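Putative endo-1,4-beta-xylanase (Bacteroides thetaiotaomicron VPI-5482, PDB 5MSX) is a family 43 glycoside hydrolase, probably an arabinofuranosidase, with which a gut bacterium helps break down the complex plant pectin rhamnogalacturonan II. Local coordinates at residues G218-Y223 with E340-P345; G254-G259 with P345-T350; M114-A119 with S142-S147; K103-P108 with E179-V184. All coordinates share one frame; numbering follows the deposited sequence.

Interaction 1: residues G218-Y223 with E340-P345; sequences GGDEKY and EPMKDP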
loop_
_atom_site.group_PDB
_atom_site.type_symbol
_atom_site.label_atom_id
_atom_site.label_comp_id
_atom_site.label_asym_id
_atom_site.label_seq_id
_atom_site.Cartn_x
_atom_site.Cartn_y
_atom_site.Cartn_z
ATOM N N GLY C 218 11.988 -26.808 -22.651
ATOM C CA GLY C 218 11.423 -28.146 -22.867
ATOM C C GLY C 218 10.154 -28.368 -22.079
ATOM O O GLY C 218 9.515 -27.432 -21.588
ATOM N N GLY C 219 9.793 -29.633 -21.966
ATOM C CA GLY C 219 8.601 -30.071 -21.245
ATOM C C GLY C 219 8.686 -31.591 -21.061
ATOM O O GLY C 219 9.536 -32.240 -21.673
ATOM N N ASP C 220 7.828 -32.140 -20.209
ATOM C CA ASP C 220 7.801 -33.597 -19.912
ATOM C C ASP C 220 9.188 -34.020 -19.444
ATOM O O ASP C 220 9.796 -33.278 -18.663
ATOM C CB ASP C 220 7.272 -34.405 -21.125
ATOM C CG ASP C 220 5.908 -33.904 -21.606
ATOM O OD1 ASP C 220 4.998 -33.752 -20.771
ATOM O OD2 ASP C 220 5.755 -33.607 -22.804
ATOM N N GLU C 221 9.718 -35.153 -19.935
ATOM C CA GLU C 221 11.032 -35.635 -19.517
ATOM C C GLU C 221 12.125 -34.692 -19.953
ATOM O O GLU C 221 13.190 -34.717 -19.346
ATOM C CB GLU C 221 11.389 -37.028 -20.092
ATOM C CG GLU C 221 10.395 -38.128 -19.789
ATOM C CD GLU C 221 9.401 -38.360 -20.919
ATOM O OE1 GLU C 221 8.829 -37.358 -21.443
ATOM O OE2 GLU C 221 9.165 -39.547 -21.289
ATOM N N LYS C 222 11.888 -33.878 -20.997
ATOM C CA LYS C 222 12.931 -32.914 -21.442
ATOM C C LYS C 222 12.961 -31.572 -20.704
ATOM O O LYS C 222 13.750 -30.724 -21.042
ATOM C CB LYS C 222 12.865 -32.668 -22.951
ATOM C CG LYS C 222 12.981 -33.920 -23.809
ATOM C CD LYS C 222 14.388 -34.500 -23.818
ATOM C CE LYS C 222 14.403 -35.901 -24.432
ATOM N NZ LYS C 222 15.794 -36.426 -24.587
ATOM N N TYR C 223 12.121 -31.380 -19.692
ATOM C CA TYR C 223 12.141 -30.166 -18.857
ATOM C C TYR C 223 13.562 -29.913 -18.308
ATOM O O TYR C 223 14.224 -30.853 -17.834
ATOM C CB TYR C 223 11.193 -30.334 -17.687
ATOM C CG TYR C 223 9.998 -29.424 -17.575
ATOM C CD1 TYR C 223 10.078 -28.064 -17.926
ATOM C CD2 TYR C 223 8.815 -29.881 -17.003
ATOM C CE1 TYR C 223 8.994 -27.212 -17.751
ATOM C CE2 TYR C 223 7.723 -29.016 -16.804
ATOM C CZ TYR C 223 7.836 -27.684 -17.179
ATOM O OH TYR C 223 6.812 -26.803 -17.000
ATOM N N GLU C 340 3.994 -45.147 -19.353
ATOM C CA GLU C 340 4.319 -44.852 -20.738
ATOM C C GLU C 340 5.120 -43.543 -20.779
ATOM O O GLU C 340 4.708 -42.549 -20.183
ATOM C CB GLU C 340 3.022 -44.733 -21.563
ATOM C CG GLU C 340 3.077 -45.386 -22.929
ATOM C CD GLU C 340 3.368 -46.886 -22.858
ATOM O OE1 GLU C 340 2.641 -47.637 -22.181
ATOM O OE2 GLU C 340 4.339 -47.324 -23.489
ATOM N N PRO C 341 6.270 -43.538 -21.465
ATOM C CA PRO C 341 7.002 -42.280 -21.642
ATOM C C PRO C 341 6.241 -41.294 -22.519
ATOM O O PRO C 341 5.198 -41.650 -23.075
ATOM C CB PRO C 341 8.305 -42.700 -22.335
ATOM C CG PRO C 341 8.041 -44.048 -22.908
ATOM C CD PRO C 341 6.923 -44.678 -22.138
ATOM N N MET C 342 6.768 -40.076 -22.639
ATOM C CA MET C 342 6.140 -39.031 -23.444
ATOM C C MET C 342 7.100 -38.529 -24.521
ATOM O O MET C 342 6.826 -38.694 -25.689
ATOM C CB MET C 342 5.626 -37.908 -22.548
ATOM C CG MET C 342 4.550 -37.057 -23.202
ATOM S SD MET C 342 2.876 -37.702 -22.983
ATOM C CE MET C 342 2.583 -37.200 -21.291
ATOM N N LYS C 343 8.226 -37.949 -24.127
ATOM C CA LYS C 343 9.244 -37.451 -25.039
ATOM C C LYS C 343 10.589 -38.182 -24.979
ATOM O O LYS C 343 11.449 -37.960 -25.836
ATOM C CB LYS C 343 9.482 -35.977 -24.735
ATOM C CG LYS C 343 8.260 -35.116 -25.023
ATOM C CD LYS C 343 8.604 -33.649 -24.834
ATOM C CE LYS C 343 7.629 -32.715 -25.537
ATOM N NZ LYS C 343 7.967 -31.297 -25.223
ATOM N N ASP C 344 10.781 -39.052 -23.982
ATOM C CA ASP C 344 12.064 -39.745 -23.776
ATOM C C ASP C 344 11.776 -41.239 -23.802
ATOM O O ASP C 344 11.345 -41.800 -22.780
ATOM C CB ASP C 344 12.678 -39.363 -22.434
ATOM C CG ASP C 344 14.076 -39.915 -22.239
ATOM O OD1 ASP C 344 14.512 -40.891 -22.947
ATOM O OD2 ASP C 344 14.745 -39.333 -21.351
ATOM N N PRO C 345 12.040 -41.899 -24.945
ATOM C CA PRO C 345 11.710 -43.332 -24.989
ATOM C C PRO C 345 12.480 -44.213 -23.994
ATOM O O PRO C 345 12.087 -45.366 -23.804
ATOM C CB PRO C 345 11.968 -43.735 -26.462
ATOM C CG PRO C 345 12.430 -42.508 -27.180
ATOM C CD PRO C 345 12.724 -41.436 -26.175
HETATM O O HOH W 1 14.861 -36.869 -20.541
#

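Interaction 2: residues G254-G259 with P345-T350; sequences GIFGPG and PTCLRT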
loop_
_atom_site.group_PDB
_atom_site.type_symbol
_atom_site.label_atom_id
_atom_site.label_comp_id
_atom_site.label_asym_id
_atom_site.label_seq_id
_atom_site.Cartn_x
_atom_site.Cartn_y
_atom_site.Cartn_z
ATOM N N GLY C 254 17.728 -41.857 -12.216
ATOM C CA GLY C 254 16.298 -42.041 -12.542
ATOM C C GLY C 254 15.448 -40.803 -12.201
ATOM O O GLY C 254 14.346 -40.937 -11.638
ATOM N N ILE C 255 15.964 -39.609 -12.532
ATOM C CA ILE C 255 15.261 -38.336 -12.267
ATOM C C ILE C 255 15.037 -37.603 -13.576
ATOM O O ILE C 255 15.984 -37.102 -14.169
ATOM C CB ILE C 255 16.020 -37.469 -11.241
ATOM C CG1 ILE C 255 16.064 -38.215 -9.892
ATOM C CG2 ILE C 255 15.354 -36.086 -11.067
ATOM C CD1 ILE C 255 17.120 -37.702 -8.936
ATOM N N PHE C 256 13.781 -37.575 -14.024
ATOM C CA PHE C 256 13.405 -37.115 -15.357
ATOM C C PHE C 256 12.639 -35.786 -15.325
ATOM O O PHE C 256 11.658 -35.640 -14.587
ATOM C CB PHE C 256 12.528 -38.180 -16.032
ATOM C CG PHE C 256 13.254 -39.464 -16.323
ATOM C CD1 PHE C 256 13.309 -40.480 -15.374
ATOM C CD2 PHE C 256 13.897 -39.651 -17.542
ATOM C CE1 PHE C 256 13.988 -41.669 -15.641
ATOM C CE2 PHE C 256 14.586 -40.834 -17.811
ATOM C CZ PHE C 256 14.616 -41.848 -16.867
ATOM N N GLY C 257 13.090 -34.835 -16.137
ATOM C CA GLY C 257 12.332 -33.621 -16.413
ATOM C C GLY C 257 12.151 -32.770 -15.169
ATOM O O GLY C 257 11.016 -32.543 -14.755
ATOM N N PRO C 258 13.273 -32.330 -14.547
ATOM C CA PRO C 258 13.243 -31.459 -13.373
ATOM C C PRO C 258 12.838 -30.032 -13.700
ATOM O O PRO C 258 13.691 -29.144 -13.889
ATOM C CB PRO C 258 14.674 -31.531 -12.832
ATOM C CG PRO C 258 15.486 -31.763 -14.017
ATOM C CD PRO C 258 14.661 -32.706 -14.878
ATOM N N GLY C 259 11.526 -29.814 -13.735
ATOM C CA GLY C 259 10.966 -28.530 -14.141
ATOM C C GLY C 259 10.298 -27.674 -13.078
ATOM O O GLY C 259 10.644 -27.697 -11.914
ATOM N N PRO C 345 12.040 -41.899 -24.945
ATOM C CA PRO C 345 11.710 -43.332 -24.989
ATOM C C PRO C 345 12.480 -44.213 -23.994
ATOM O O PRO C 345 12.087 -45.366 -23.804
ATOM C CB PRO C 345 11.968 -43.735 -26.462
ATOM C CG PRO C 345 12.430 -42.508 -27.180
ATOM C CD PRO C 345 12.724 -41.436 -26.175
ATOM N N THR C 346 13.547 -43.693 -23.374
ATOM C CA THR C 346 14.276 -44.414 -22.322
ATOM C C THR C 346 13.687 -44.286 -20.911
ATOM O O THR C 346 14.190 -44.924 -19.994
ATOM C CB THR C 346 15.780 -44.015 -22.247
ATOM O OG1 THR C 346 15.933 -42.717 -21.647
ATOM C CG2 THR C 346 16.408 -44.022 -23.626
ATOM N N CYS C 347 12.669 -43.444 -20.720
ATOM C CA CYS C 347 12.054 -43.278 -19.405
ATOM C C CYS C 347 10.977 -44.342 -19.164
ATOM O O CYS C 347 9.795 -44.120 -19.430
ATOM C CB CYS C 347 11.471 -41.876 -19.214
ATOM S SG CYS C 347 10.661 -41.702 -17.600
ATOM N N LEU C 348 11.402 -45.473 -18.603
ATOM C CA LEU C 348 10.610 -46.687 -18.599
ATOM C C LEU C 348 10.554 -47.223 -17.169
ATOM O O LEU C 348 11.462 -47.936 -16.691
ATOM C CB LEU C 348 11.243 -47.686 -19.551
ATOM C CG LEU C 348 11.313 -47.296 -21.042
ATOM C CD1 LEU C 348 12.281 -48.184 -21.840
ATOM C CD2 LEU C 348 9.932 -47.335 -21.686
ATOM N N ARG C 349 9.490 -46.852 -16.470
ATOM C CA ARG C 349 9.365 -47.143 -15.067
ATOM C C ARG C 349 8.095 -47.887 -14.767
ATOM O O ARG C 349 7.124 -47.823 -15.506
ATOM C CB ARG C 349 9.403 -45.827 -14.259
ATOM C CG ARG C 349 10.707 -45.081 -14.479
ATOM C CD ARG C 349 10.953 -44.007 -13.437
ATOM N NE ARG C 349 10.103 -42.844 -13.615
ATOM C CZ ARG C 349 10.350 -41.648 -13.069
ATOM N NH1 ARG C 349 11.434 -41.450 -12.290
ATOM N NH2 ARG C 349 9.509 -40.637 -13.303
ATOM N N THR C 350 8.110 -48.551 -13.623
ATOM C CA THR C 350 6.967 -49.292 -13.111
ATOM C C THR C 350 6.714 -48.862 -11.669
ATOM O O THR C 350 7.657 -48.742 -10.886
ATOM C CB THR C 350 7.259 -50.809 -13.177
ATOM O OG1 THR C 350 7.437 -51.173 -14.554
ATOM C CG2 THR C 350 6.099 -51.618 -12.599
#

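Interaction 3: residues M114-A119 with S142-S147; sequences MYPAVA and STLLQS. With EDO (1,2-ethanediol), chain Y.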
loop_
_atom_site.group_PDB
_atom_site.type_symbol
_atom_site.label_atom_id
_atom_site.label_comp_id
_atom_site.label_asym_id
_atom_site.label_seq_id
_atom_site.Cartn_x
_atom_site.Cartn_y
_atom_site.Cartn_z
ATOM N N MET C 114 -3.891 -15.395 -15.442
ATOM C CA MET C 114 -3.387 -14.888 -14.173
ATOM C C MET C 114 -4.357 -13.876 -13.559
ATOM O O MET C 114 -4.856 -13.017 -14.286
ATOM C CB MET C 114 -2.030 -14.245 -14.385
ATOM C CG MET C 114 -0.978 -15.271 -14.820
ATOM S SD MET C 114 0.608 -14.527 -15.165
ATOM C CE MET C 114 0.211 -13.295 -16.419
ATOM N N TYR C 115 -4.573 -13.995 -12.247
ATOM C CA TYR C 115 -5.352 -13.065 -11.425
ATOM C C TYR C 115 -4.605 -12.681 -10.146
ATOM O O TYR C 115 -4.004 -13.541 -9.504
ATOM C CB TYR C 115 -6.661 -13.701 -10.956
ATOM C CG TYR C 115 -7.593 -14.047 -12.074
ATOM C CD1 TYR C 115 -7.432 -15.228 -12.795
ATOM C CD2 TYR C 115 -8.659 -13.191 -12.409
ATOM C CE1 TYR C 115 -8.280 -15.538 -13.845
ATOM C CE2 TYR C 115 -9.529 -13.500 -13.432
ATOM C CZ TYR C 115 -9.343 -14.664 -14.164
ATOM O OH TYR C 115 -10.201 -14.962 -15.202
ATOM N N PRO C 116 -4.709 -11.402 -9.736
ATOM C CA PRO C 116 -4.275 -10.992 -8.400
ATOM C C PRO C 116 -5.312 -11.286 -7.326
ATOM O O PRO C 116 -6.493 -10.994 -7.499
ATOM C CB PRO C 116 -4.074 -9.489 -8.559
ATOM C CG PRO C 116 -5.063 -9.078 -9.604
ATOM C CD PRO C 116 -5.218 -10.258 -10.525
ATOM N N ALA C 117 -4.870 -11.881 -6.224
ATOM C CA ALA C 117 -5.728 -12.189 -5.099
ATOM C C ALA C 117 -5.079 -11.658 -3.834
ATOM O O ALA C 117 -3.857 -11.473 -3.799
ATOM C CB ALA C 117 -5.971 -13.686 -4.994
ATOM N N VAL C 118 -5.887 -11.427 -2.799
ATOM C CA VAL C 118 -5.407 -10.771 -1.573
ATOM C C VAL C 118 -6.070 -11.354 -0.355
ATOM O O VAL C 118 -7.207 -11.779 -0.432
ATOM C CB VAL C 118 -5.642 -9.232 -1.630
ATOM C CG1 VAL C 118 -7.135 -8.895 -1.757
ATOM C CG2 VAL C 118 -5.009 -8.534 -0.424
ATOM N N ALA C 119 -5.342 -11.389 0.753
ATOM C CA ALA C 119 -5.837 -11.928 2.016
ATOM C C ALA C 119 -5.121 -11.269 3.191
ATOM O O ALA C 119 -4.095 -10.634 2.994
ATOM C CB ALA C 119 -5.602 -13.431 2.064
ATOM N N SER C 142 -11.276 -9.052 -13.975
ATOM C CA SER C 142 -10.301 -9.180 -12.897
ATOM C C SER C 142 -8.891 -9.740 -13.190
ATOM O O SER C 142 -8.097 -9.885 -12.245
ATOM C CB SER C 142 -10.890 -10.085 -11.828
ATOM O OG SER C 142 -12.049 -9.518 -11.280
ATOM N N THR C 143 -8.569 -10.067 -14.439
ATOM C CA THR C 143 -7.248 -10.598 -14.758
ATOM C C THR C 143 -6.121 -9.600 -14.425
ATOM O O THR C 143 -6.315 -8.370 -14.484
ATOM C CB THR C 143 -7.099 -10.953 -16.247
ATOM O OG1 THR C 143 -7.481 -9.826 -17.031
ATOM C CG2 THR C 143 -7.931 -12.180 -16.635
ATOM N N LEU C 144 -4.943 -10.149 -14.119
ATOM C CA LEU C 144 -3.751 -9.366 -13.836
ATOM C C LEU C 144 -3.335 -8.540 -15.036
ATOM O O LEU C 144 -3.038 -7.349 -14.900
ATOM C CB LEU C 144 -2.597 -10.279 -13.403
ATOM C CG LEU C 144 -1.291 -9.590 -12.978
ATOM C CD1 LEU C 144 -1.505 -8.788 -11.700
ATOM C CD2 LEU C 144 -0.157 -10.608 -12.811
ATOM N N LEU C 145 -3.267 -9.148 -16.209
ATOM C CA LEU C 145 -2.971 -8.362 -17.403
ATOM C C LEU C 145 -4.277 -7.720 -17.893
ATOM O O LEU C 145 -5.357 -8.219 -17.622
ATOM C CB LEU C 145 -2.348 -9.214 -18.483
ATOM C CG LEU C 145 -1.035 -9.912 -18.111
ATOM C CD1 LEU C 145 -0.569 -10.796 -19.258
ATOM C CD2 LEU C 145 0.026 -8.883 -17.755
ATOM N N GLN C 146 -4.160 -6.597 -18.587
ATOM C CA GLN C 146 -5.319 -5.807 -19.023
ATOM C C GLN C 146 -5.240 -5.389 -20.488
ATOM O O GLN C 146 -6.041 -4.593 -20.935
ATOM C CB GLN C 146 -5.470 -4.579 -18.096
ATOM C CG GLN C 146 -6.026 -4.910 -16.710
ATOM C CD GLN C 146 -7.467 -5.402 -16.770
ATOM O OE1 GLN C 146 -8.232 -4.979 -17.637
ATOM N NE2 GLN C 146 -7.839 -6.309 -15.864
ATOM N N SER C 147 -4.307 -5.952 -21.250
ATOM C CA SER C 147 -4.301 -5.771 -22.689
ATOM C C SER C 147 -5.506 -6.519 -23.277
ATOM O O SER C 147 -6.119 -7.335 -22.605
ATOM C CB SER C 147 -2.976 -6.250 -23.289
ATOM O OG SER C 147 -2.563 -7.507 -22.748
HETATM C C1 EDO Y . -0.073 -3.660 -18.392
HETATM O O1 EDO Y . 0.305 -4.761 -19.224
HETATM C C2 EDO Y . -1.496 -3.808 -17.838
HETATM O O2 EDO Y . -2.025 -5.111 -18.127
HETATM O O HOH W 2 -3.860 -11.921 -16.525
#

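Interaction 4: residues K103-P108 with E179-V184; sequences KYYIYP and EDMITV. With EDO (1,2-ethanediol), chain G.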
loop_
_atom_site.group_PDB
_atom_site.type_symbol
_atom_site.label_atom_id
_atom_site.label_comp_id
_atom_site.label_asym_id
_atom_site.label_seq_id
_atom_site.Cartn_x
_atom_site.Cartn_y
_atom_site.Cartn_z
ATOM N N LYS C 103 -0.864 -6.699 3.944
ATOM C CA LYS C 103 -1.631 -7.835 3.399
ATOM C C LYS C 103 -0.721 -8.855 2.692
ATOM O O LYS C 103 0.446 -8.580 2.402
ATOM C CB LYS C 103 -2.616 -7.347 2.321
ATOM C CG LYS C 103 -3.666 -6.352 2.758
ATOM C CD LYS C 103 -4.494 -6.899 3.892
ATOM C CE LYS C 103 -5.593 -5.931 4.276
ATOM N NZ LYS C 103 -5.781 -5.930 5.759
ATOM N N TYR C 104 -1.324 -9.983 2.336
ATOM C CA TYR C 104 -0.702 -11.017 1.507
ATOM C C TYR C 104 -1.378 -11.061 0.144
ATOM O O TYR C 104 -2.614 -11.106 0.055
ATOM C CB TYR C 104 -0.801 -12.367 2.202
ATOM C CG TYR C 104 0.062 -12.430 3.418
ATOM C CD1 TYR C 104 1.402 -12.772 3.317
ATOM C CD2 TYR C 104 -0.436 -12.066 4.698
ATOM C CE1 TYR C 104 2.228 -12.805 4.427
ATOM C CE2 TYR C 104 0.394 -12.111 5.836
ATOM C CZ TYR C 104 1.726 -12.476 5.683
ATOM O OH TYR C 104 2.580 -12.523 6.764
ATOM N N TYR C 105 -0.569 -11.014 -0.910
ATOM C CA TYR C 105 -1.030 -11.129 -2.292
ATOM C C TYR C 105 -0.501 -12.447 -2.927
ATOM O O TYR C 105 0.611 -12.874 -2.637
ATOM C CB TYR C 105 -0.552 -9.945 -3.109
ATOM C CG TYR C 105 -1.082 -8.608 -2.666
ATOM C CD1 TYR C 105 -0.460 -7.890 -1.619
ATOM C CD2 TYR C 105 -2.180 -8.032 -3.299
ATOM C CE1 TYR C 105 -0.936 -6.648 -1.218
ATOM C CE2 TYR C 105 -2.678 -6.788 -2.891
ATOM C CZ TYR C 105 -2.053 -6.109 -1.860
ATOM O OH TYR C 105 -2.537 -4.902 -1.473
ATOM N N ILE C 106 -1.308 -13.065 -3.782
ATOM C CA ILE C 106 -0.910 -14.245 -4.507
ATOM C C ILE C 106 -1.439 -14.134 -5.925
ATOM O O ILE C 106 -2.467 -13.490 -6.161
ATOM C CB ILE C 106 -1.358 -15.517 -3.750
ATOM C CG1 ILE C 106 -0.518 -16.733 -4.179
ATOM C CG2 ILE C 106 -2.864 -15.738 -3.890
ATOM C CD1 ILE C 106 -0.566 -17.858 -3.169
ATOM N N TYR C 107 -0.703 -14.695 -6.883
ATOM C CA TYR C 107 -0.986 -14.501 -8.294
ATOM C C TYR C 107 -1.068 -15.855 -9.063
ATOM O O TYR C 107 -0.148 -16.227 -9.800
ATOM C CB TYR C 107 0.040 -13.572 -8.899
ATOM C CG TYR C 107 0.197 -12.255 -8.158
ATOM C CD1 TYR C 107 0.933 -12.182 -6.984
ATOM C CD2 TYR C 107 -0.402 -11.084 -8.622
ATOM C CE1 TYR C 107 1.085 -10.992 -6.293
ATOM C CE2 TYR C 107 -0.248 -9.873 -7.939
ATOM C CZ TYR C 107 0.504 -9.844 -6.774
ATOM O OH TYR C 107 0.682 -8.697 -6.057
ATOM N N PRO C 108 -2.180 -16.584 -8.890
ATOM C CA PRO C 108 -2.318 -17.889 -9.546
ATOM C C PRO C 108 -2.848 -17.808 -10.965
ATOM O O PRO C 108 -3.264 -16.736 -11.434
ATOM C CB PRO C 108 -3.256 -18.633 -8.609
ATOM C CG PRO C 108 -4.135 -17.560 -8.071
ATOM C CD PRO C 108 -3.244 -16.369 -7.890
ATOM N N GLU C 179 2.374 0.019 -6.612
ATOM C CA GLU C 179 2.313 -0.151 -5.148
ATOM C C GLU C 179 1.030 -0.769 -4.656
ATOM O O GLU C 179 1.024 -1.417 -3.611
ATOM C CB GLU C 179 2.510 1.169 -4.384
ATOM C CG GLU C 179 3.751 1.957 -4.770
ATOM C CD GLU C 179 3.435 3.030 -5.794
ATOM O OE1 GLU C 179 3.231 2.673 -6.985
ATOM O OE2 GLU C 179 3.369 4.220 -5.399
ATOM N N ASP C 180 -0.059 -0.574 -5.388
ATOM C CA ASP C 180 -1.287 -1.328 -5.121
ATOM C C ASP C 180 -1.130 -2.874 -5.364
ATOM O O ASP C 180 -2.026 -3.636 -5.011
ATOM C CB ASP C 180 -2.489 -0.756 -5.922
ATOM C CG ASP C 180 -2.341 -0.911 -7.447
ATOM O OD1 ASP C 180 -1.432 -1.608 -7.930
ATOM O OD2 ASP C 180 -3.140 -0.307 -8.181
ATOM N N MET C 181 -0.035 -3.298 -6.011
ATOM C CA MET C 181 0.299 -4.728 -6.236
ATOM C C MET C 181 -0.671 -5.492 -7.167
ATOM O O MET C 181 -0.657 -6.738 -7.212
ATOM C CB MET C 181 0.445 -5.454 -4.887
ATOM C CG MET C 181 1.555 -4.879 -4.011
ATOM S SD MET C 181 3.203 -5.078 -4.739
ATOM C CE MET C 181 3.367 -6.847 -4.442
ATOM N N ILE C 182 -1.529 -4.753 -7.886
ATOM C CA ILE C 182 -2.487 -5.358 -8.787
ATOM C C ILE C 182 -2.503 -4.770 -10.198
ATOM O O ILE C 182 -3.159 -5.305 -11.070
ATOM C CB ILE C 182 -3.887 -5.364 -8.154
ATOM C CG1 ILE C 182 -4.440 -3.961 -7.961
ATOM C CG2 ILE C 182 -3.842 -6.050 -6.797
ATOM C CD1 ILE C 182 -5.826 -3.986 -7.347
ATOM N N THR C 183 -1.760 -3.704 -10.430
ATOM C CA THR C 183 -1.796 -2.989 -11.683
ATOM C C THR C 183 -0.429 -3.188 -12.284
ATOM O O THR C 183 0.567 -2.766 -11.698
ATOM C CB THR C 183 -2.016 -1.480 -11.434
ATOM O OG1 THR C 183 -3.198 -1.279 -10.640
ATOM C CG2 THR C 183 -2.130 -0.728 -12.744
ATOM N N VAL C 184 -0.391 -3.792 -13.458
ATOM C CA VAL C 184 0.829 -4.017 -14.157
ATOM C C VAL C 184 1.155 -2.783 -14.961
ATOM O O VAL C 184 0.269 -2.184 -15.514
ATOM C CB VAL C 184 0.728 -5.235 -15.083
ATOM C CG1 VAL C 184 2.057 -5.449 -15.793
ATOM C CG2 VAL C 184 0.348 -6.465 -14.265
HETATM C C1 EDO G . 5.611 -10.698 6.826
HETATM O O1 EDO G . 5.198 -12.043 6.625
HETATM C C2 EDO G . 6.064 -10.638 8.267
HETATM O O2 EDO G . 5.029 -11.148 9.129
HETATM O O HOH W 3 -3.918 -3.425 -3.347
#

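Interaction 1: residues G218-Y223 with E340-P345
The hairpin loop between strands 210-217 and 224-230 of the family 43 catalytic domain, a five-bladed beta-propeller in this family, meets here the loop between strands 337-339 and 349-351, and one carboxylate joins them. Glu221, on a short 3-10 turn, pushes its side chain into the curled backbone of 340-345 and collects three N-H groups. OE1 takes the amide of Lys343 on its syn side, Lys343 N to Glu221 OE1 being 2.8 Å at 169°. OE2 is shared: Met342 N comes to it from the syn side at 2.8 Å, nearly straight at 178°, whereas Asp344 N approaches Glu221 OE2 from above the carboxylate plane at 3.2 Å. Gripped from two directions, the carboxylate can hardly rotate, and three donors around it would probably favour the ionised form. The bend at chi2 (97°) brings the Glu221 carboxylate round to these amides, while its CB packs on Asp344 CB at 3.5 Å. Beside it, the extended chain of Lys343 crosses Asp220 at about a right angle, its CE lying 3.4 Å from Asp220 OD2; the ammonium itself stops beyond salt-bridge range. The polar end of Asp344 is held by Thr346 through OD1 and by Tyr251 through OD2. A water bridges the two segments, donating to Glu221 O at 3.0 Å and to Asp344 OD2 at 2.6 Å.

Interaction 2: residues G254-G259 with P345-T350
A sulfur-aromatic contact joins the loop leading into strand 261-264 to the approach to strand 349-351: Cys347 lays its thiol over one face of the Phe256 ring. The SG sits almost on the ring axis, Cys347 SG lying 3.6 Å from the Phe256 centroid and only 9° off the normal. SG anti to the backbone N (chi1 178°) puts the sulfur over the middle of the ring. Cys347 CB, shifted toward CD2 and CE2, shares that face as a CH-pi donor, coming to 3.6 Å from Phe256 CE2. Cys347 is the centre of an inverse gamma turn, and on the other segment Gly254 and Ile255 form a G1 beta bulge, with positive phi at the glycine. The contact sets a loop of the family 43 domain against the short two-stranded sheet of 337-339 and 349-351. Arg349 reaches in at the edge of the phenyl ring, its guanidinium turned 76° from the ring plane, so that Phe256 CD1 lies over a guanidinium face, 3.7 Å from Arg349 NH1. That nitrogen forms a salt bridge with Glu278, and NH2 bonds to the carbonyl of Gly280. Glu278 OE1 also accepts the amide of Phe256.

Interaction 3: residues M114-A119 with S142-S147
The backbones of Met114-Pro116 and Ser142-Leu145 run 119° apart and are joined by one direct hydrogen bond, Leu144 N to Met114 O at 2.9 Å and 171°, the donor standing above the carbonyl plane. A water lies 2.7 Å from Met114 O, to which it can donate, and accepts from Leu145 N. Tyr115 swings its ring alongside Ser142 and Thr143: Ser142 CB meets the ring edge in plane, 3.9 Å from Tyr115 CD2, while the methyl CG2 of Thr143 makes an off-centre CH-pi contact. Thr143 chi1 of 52° turns that methyl to the ring and OG1 back to its own segment, where Thr143 OG1 donates to Leu145 O at 2.7 Å. Leu144 lies against the proline, Leu144 CB 3.9 Å from Pro116 CD. Met114, bent at its last torsion, lays its CE on Leu145 CD1 at 3.9 Å. The hydroxyl of Tyr115 accepts the amide of Thr140, and Arg130 grips the carbonyl of Thr143. Strand 113-119 pairs with 103-106, 109-110 and 127-128 in one antiparallel sheet, and the contact ties it to the loop before strand 156-159; Leu144 reaches Val167, and Met114 and Leu145 reach Trp169, on strand 165-169.

Interaction 4: residues K103-P108 with E179-V184
Two aromatic side chains, Tyr105 on strand 103-106 and Tyr107 just after it, hold the loop that follows strand 173-177, joining two neighbouring antiparallel sheets of the five-bladed propeller characteristic of family 43. The polar link is direct at one tyrosine and water-mediated at the other. Tyr107 OH donates to Met181 O at 2.6 Å; the hydroxyl lies in the carbonyl plane on a lone pair, and the carbonyl oxygen meets the ring at its edge, in plane. Tyr105 OH is 2.8 Å from water 3, which donates to Asp180 O, and Asn101 is a further partner of this hydroxyl. Apolar packing centres on Met181. Its CB sits over the middle of the Tyr105 ring, Met181 CB being 3.8 Å from the ring centroid and 5° off the normal, a CH-pi contact almost straight above the ring. Bends at chi2 and chi3 (-64° and -74°) fold the Met181 side chain back, leaving its CE 3.6 Å from Tyr107 OH. Ile182 adds CG2 obliquely, 4.1 Å from Tyr105 CE2. Asn271 and Asp270 of a second subunit pack against this loop. Within the loop, Asp180 shapes an Asx turn: its OD1 takes the amide of Ile182 from above the carboxylate plane, and Thr183 OG1 donates to Asp180 OD2 at 2.6 Å.

In the fold
Interactions 1 and 2 are neighbours, with centres 7 Å apart and Pro345 in common; their segments alternate along the chain, so two loops of the catalytic domain hold successive parts of 340-350. Interactions 3 and 4 form a second pair, 8 Å between centres, built on the adjacent strands 103-106 and 113-119, with 3 nested inside the chain loop that 4 closes. Between the pairs the centres are 32 to 37 Å apart. One member of each pair comes near the predicted catalytic centre: in interaction 1 Gly219 is about 6 Å from the side chain of Glu200, the predicted proton donor, and in interaction 3 the Met114 side chain is about 6 Å from that of Asp154, predicted to tune that donor. The side chains of Met114 and Tyr107 each lie about 9 Å from a bound calcium ion.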